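Local coordinates for protein transcobalamin-1 (Homo sapiens, PDB 4KKI) that binds vitamin B12 with femtomolar affinity, shielding it from stomach acid, and carries it as a secreted cobalamin transport glycoprotein, at residues N47-V58 and T70-I79. Sequence-based numbering, arbitrary orientation.
Sequences NYNRGTSAVNVV and TLMQKMIQQI
Lys-74 with Asn-49 O, and Gln-78 with Ala-54 N, are the main polar links between helix 69-85 and the loop that joins helices 37-45 and 55-63 in the alpha6-alpha6 barrel of the cobalamin-binding domain. Lys-74 runs extended to the loop, CG trans to its own N (chi1 -179°), which brings NZ to Asn-49 O at 2.8 Å. The ammonium sits above that carbonyl plane, on the face opposite Thr-52 N, the donor that closes the type I turn. NZ also donates to Ser-46 O and more weakly to Thr-52 O, and a water bridges it to Ser-53 O; three carbonyl acceptors and a water would probably stabilise its charge. Gln-78 presents both ends of its amide to the same loop: NE2 donates to Thr-52 O at 3.1 Å, with the acceptor lying in the amide plane, and OE1 receives Ala-54 N at 3.0 Å in a fairly straight bond (164°). A leucine in place of Gln-78 would probably leave Thr-52 O and Ala-54 N without these partners, freeing the backbone on both sides of Ser-53, whose OG caps Val-55 N at the start of helix 55-63. At the other end of the loop, Asn-47 OD1 accepts from Thr-70 OG1 at 2.9 Å, and its ND2 gives a weak bond to Thr-70 O.

Inward, Ala-54 CB rests against the aliphatic shaft of Lys-74 and the CB of Met-75. Val-57 CG1 meets Leu-71 CD1 at 3.6 Å, the two side chains crossing at about a right angle. One residue on from Val-57, Val-58 CB lies 3.7 Å from Met-75 SD, while Val-58 CG1 touches Met-72 CE, the methyl brought back by bends at chi2 and chi3.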
loop_
_atom_site.group_PDB
_atom_site.type_symbol
_atom_site.label_atom_id
_atom_site.label_comp_id
_atom_site.label_asym_id
_atom_site.label_seq_id
_atom_site.Cartn_x
_atom_site.Cartn_y
_atom_site.Cartn_z
ATOM N N ASN A 47 -12.259 -4.965 -13.198
ATOM C CA ASN A 47 -13.477 -5.771 -13.147
ATOM C C ASN A 47 -13.275 -7.173 -13.714
ATOM O O ASN A 47 -13.862 -8.139 -13.229
ATOM C CB ASN A 47 -14.609 -5.084 -13.914
ATOM C CG ASN A 47 -15.526 -4.284 -13.012
ATOM O OD1 ASN A 47 -15.648 -3.067 -13.155
ATOM N ND2 ASN A 47 -16.185 -4.965 -12.082
ATOM N N TYR A 48 -12.442 -7.271 -14.747
ATOM C CA TYR A 48 -12.210 -8.535 -15.439
ATOM C C TYR A 48 -11.070 -9.345 -14.827
ATOM O O TYR A 48 -10.684 -10.386 -15.361
ATOM C CB TYR A 48 -11.939 -8.285 -16.925
ATOM C CG TYR A 48 -13.091 -7.619 -17.642
ATOM C CD1 TYR A 48 -14.147 -8.368 -18.142
ATOM C CD2 TYR A 48 -13.125 -6.240 -17.814
ATOM C CE1 TYR A 48 -15.204 -7.768 -18.796
ATOM C CE2 TYR A 48 -14.179 -5.629 -18.466
ATOM C CZ TYR A 48 -15.215 -6.398 -18.956
ATOM O OH TYR A 48 -16.269 -5.800 -19.607
ATOM N N ASN A 49 -10.535 -8.868 -13.709
ATOM C CA ASN A 49 -9.452 -9.559 -13.020
ATOM C C ASN A 49 -9.929 -10.086 -11.672
ATOM O O ASN A 49 -10.003 -9.344 -10.696
ATOM C CB ASN A 49 -8.258 -8.618 -12.827
ATOM C CG ASN A 49 -6.983 -9.353 -12.453
ATOM O OD1 ASN A 49 -5.934 -8.735 -12.273
ATOM N ND2 ASN A 49 -7.061 -10.673 -12.353
ATOM N N ARG A 50 -10.250 -11.374 -11.628
ATOM C CA ARG A 50 -10.780 -11.994 -10.421
ATOM C C ARG A 50 -9.709 -12.117 -9.339
ATOM O O ARG A 50 -10.017 -12.326 -8.166
ATOM C CB ARG A 50 -11.360 -13.370 -10.749
ATOM C CG ARG A 50 -12.583 -13.745 -9.932
ATOM C CD ARG A 50 -13.253 -14.991 -10.489
ATOM N NE ARG A 50 -14.543 -15.250 -9.855
ATOM C CZ ARG A 50 -15.697 -14.738 -10.274
ATOM N NH1 ARG A 50 -16.823 -15.029 -9.637
ATOM N NH2 ARG A 50 -15.726 -13.935 -11.327
ATOM N N GLY A 51 -8.449 -11.981 -9.743
ATOM C CA GLY A 51 -7.334 -12.095 -8.821
ATOM C C GLY A 51 -7.025 -10.805 -8.086
ATOM O O GLY A 51 -6.353 -10.816 -7.055
ATOM N N THR A 52 -7.512 -9.687 -8.615
ATOM C CA THR A 52 -7.246 -8.394 -7.997
ATOM C C THR A 52 -8.411 -7.943 -7.116
ATOM O O THR A 52 -9.562 -8.327 -7.335
ATOM C CB THR A 52 -6.915 -7.308 -9.043
ATOM O OG1 THR A 52 -6.255 -6.209 -8.400
ATOM C CG2 THR A 52 -8.179 -6.807 -9.728
ATOM N N SER A 53 -8.098 -7.131 -6.114
ATOM C CA SER A 53 -9.094 -6.677 -5.157
ATOM C C SER A 53 -9.935 -5.537 -5.719
ATOM O O SER A 53 -9.466 -4.752 -6.543
ATOM C CB SER A 53 -8.416 -6.235 -3.858
ATOM O OG SER A 53 -9.358 -5.710 -2.941
ATOM N N ALA A 54 -11.184 -5.459 -5.272
ATOM C CA ALA A 54 -12.050 -4.335 -5.609
ATOM C C ALA A 54 -12.220 -3.436 -4.392
ATOM O O ALA A 54 -12.779 -2.345 -4.487
ATOM C CB ALA A 54 -13.401 -4.831 -6.099
ATOM N N VAL A 55 -11.734 -3.904 -3.246
ATOM C CA VAL A 55 -11.856 -3.164 -1.996
ATOM C C VAL A 55 -11.072 -1.855 -2.033
ATOM O O VAL A 55 -11.620 -0.783 -1.773
ATOM C CB VAL A 55 -11.375 -4.007 -0.805
ATOM C CG1 VAL A 55 -11.399 -3.182 0.474
ATOM C CG2 VAL A 55 -12.233 -5.259 -0.666
ATOM N N ASN A 56 -9.785 -1.953 -2.354
ATOM C CA ASN A 56 -8.928 -0.778 -2.462
ATOM C C ASN A 56 -9.406 0.182 -3.550
ATOM O O ASN A 56 -9.359 1.401 -3.387
ATOM C CB ASN A 56 -7.483 -1.200 -2.734
ATOM C CG ASN A 56 -7.368 -2.176 -3.892
ATOM O OD1 ASN A 56 -8.363 -2.526 -4.530
ATOM N ND2 ASN A 56 -6.145 -2.618 -4.172
ATOM N N VAL A 57 -9.869 -0.387 -4.656
ATOM C CA VAL A 57 -10.332 0.386 -5.797
ATOM C C VAL A 57 -11.570 1.210 -5.444
ATOM O O VAL A 57 -11.618 2.417 -5.693
ATOM C CB VAL A 57 -10.643 -0.542 -6.989
ATOM C CG1 VAL A 57 -11.362 0.212 -8.091
ATOM C CG2 VAL A 57 -9.359 -1.181 -7.506
ATOM N N VAL A 58 -12.564 0.553 -4.854
ATOM C CA VAL A 58 -13.809 1.215 -4.479
ATOM C C VAL A 58 -13.572 2.253 -3.380
ATOM O O VAL A 58 -14.132 3.349 -3.426
ATOM C CB VAL A 58 -14.895 0.192 -4.055
ATOM C CG1 VAL A 58 -16.075 0.889 -3.393
ATOM C CG2 VAL A 58 -15.360 -0.619 -5.259
ATOM N N THR A 70 -20.275 -1.363 -11.160
ATOM C CA THR A 70 -19.680 -2.666 -11.448
ATOM C C THR A 70 -18.621 -3.046 -10.418
ATOM O O THR A 70 -18.600 -4.173 -9.925
ATOM C CB THR A 70 -19.048 -2.705 -12.851
ATOM O OG1 THR A 70 -18.182 -1.575 -13.016
ATOM C CG2 THR A 70 -20.124 -2.672 -13.922
ATOM N N LEU A 71 -17.750 -2.096 -10.095
ATOM C CA LEU A 71 -16.710 -2.315 -9.099
ATOM C C LEU A 71 -17.313 -2.459 -7.706
ATOM O O LEU A 71 -16.837 -3.248 -6.890
ATOM C CB LEU A 71 -15.692 -1.172 -9.129
ATOM C CG LEU A 71 -14.835 -1.105 -10.395
ATOM C CD1 LEU A 71 -14.057 0.200 -10.464
ATOM C CD2 LEU A 71 -13.887 -2.299 -10.457
ATOM N N MET A 72 -18.365 -1.694 -7.442
ATOM C CA MET A 72 -19.072 -1.776 -6.172
ATOM C C MET A 72 -19.664 -3.172 -5.968
ATOM O O MET A 72 -19.552 -3.752 -4.887
ATOM C CB MET A 72 -20.174 -0.718 -6.110
ATOM C CG MET A 72 -21.058 -0.821 -4.884
ATOM S SD MET A 72 -20.160 -0.418 -3.378
ATOM C CE MET A 72 -19.719 1.285 -3.717
ATOM N N GLN A 73 -20.283 -3.705 -7.017
ATOM C CA GLN A 73 -20.858 -5.048 -6.981
ATOM C C GLN A 73 -19.776 -6.102 -6.789
ATOM O O GLN A 73 -19.966 -7.075 -6.059
ATOM C CB GLN A 73 -21.637 -5.336 -8.266
ATOM C CG GLN A 73 -22.888 -4.496 -8.427
ATOM C CD GLN A 73 -23.475 -4.573 -9.823
ATOM O OE1 GLN A 73 -24.481 -3.929 -10.118
ATOM N NE2 GLN A 73 -22.848 -5.360 -10.692
ATOM N N LYS A 74 -18.643 -5.906 -7.454
ATOM C CA LYS A 74 -17.528 -6.831 -7.324
ATOM C C LYS A 74 -17.015 -6.854 -5.890
ATOM O O LYS A 74 -16.716 -7.917 -5.349
ATOM C CB LYS A 74 -16.390 -6.459 -8.278
ATOM C CG LYS A 74 -15.200 -7.406 -8.195
ATOM C CD LYS A 74 -14.056 -6.964 -9.089
ATOM C CE LYS A 74 -12.856 -7.889 -8.936
ATOM N NZ LYS A 74 -11.654 -7.375 -9.648
ATOM N N MET A 75 -16.920 -5.677 -5.277
ATOM C CA MET A 75 -16.377 -5.577 -3.928
ATOM C C MET A 75 -17.276 -6.265 -2.912
ATOM O O MET A 75 -16.796 -6.982 -2.035
ATOM C CB MET A 75 -16.159 -4.120 -3.520
ATOM C CG MET A 75 -15.538 -3.979 -2.137
ATOM S SD MET A 75 -15.624 -2.316 -1.450
ATOM C CE MET A 75 -17.394 -2.081 -1.322
ATOM N N ILE A 76 -18.581 -6.041 -3.036
ATOM C CA ILE A 76 -19.554 -6.645 -2.135
ATOM C C ILE A 76 -19.484 -8.164 -2.227
ATOM O O ILE A 76 -19.515 -8.861 -1.211
ATOM C CB ILE A 76 -20.987 -6.168 -2.446
ATOM C CG1 ILE A 76 -21.102 -4.658 -2.238
ATOM C CG2 ILE A 76 -22.001 -6.898 -1.572
ATOM C CD1 ILE A 76 -20.771 -4.209 -0.829
ATOM N N GLN A 77 -19.374 -8.667 -3.452
ATOM C CA GLN A 77 -19.244 -10.097 -3.693
ATOM C C GLN A 77 -17.989 -10.649 -3.018
ATOM O O GLN A 77 -18.028 -11.710 -2.397
ATOM C CB GLN A 77 -19.210 -10.383 -5.195
ATOM C CG GLN A 77 -19.075 -11.854 -5.549
ATOM C CD GLN A 77 -18.967 -12.086 -7.043
ATOM O OE1 GLN A 77 -18.991 -11.142 -7.832
ATOM N NE2 GLN A 77 -18.847 -13.349 -7.439
ATOM N N GLN A 78 -16.880 -9.926 -3.136
ATOM C CA GLN A 78 -15.639 -10.330 -2.482
ATOM C C GLN A 78 -15.783 -10.305 -0.964
ATOM O O GLN A 78 -15.329 -11.218 -0.275
ATOM C CB GLN A 78 -14.476 -9.431 -2.908
ATOM C CG GLN A 78 -14.026 -9.624 -4.346
ATOM C CD GLN A 78 -12.838 -8.747 -4.705
ATOM O OE1 GLN A 78 -12.523 -7.787 -4.000
ATOM N NE2 GLN A 78 -12.172 -9.078 -5.804
ATOM N N ILE A 79 -16.413 -9.254 -0.451
ATOM C CA ILE A 79 -16.593 -9.098 0.987
ATOM C C ILE A 79 -17.484 -10.201 1.552
ATOM O O ILE A 79 -17.144 -10.831 2.553
ATOM C CB ILE A 79 -17.167 -7.710 1.343
ATOM C CG1 ILE A 79 -16.129 -6.621 1.050
ATOM C CG2 ILE A 79 -17.586 -7.660 2.806
ATOM C CD1 ILE A 79 -16.634 -5.208 1.269
HETATM O O HOH W 1 -11.054 -4.719 -8.907
#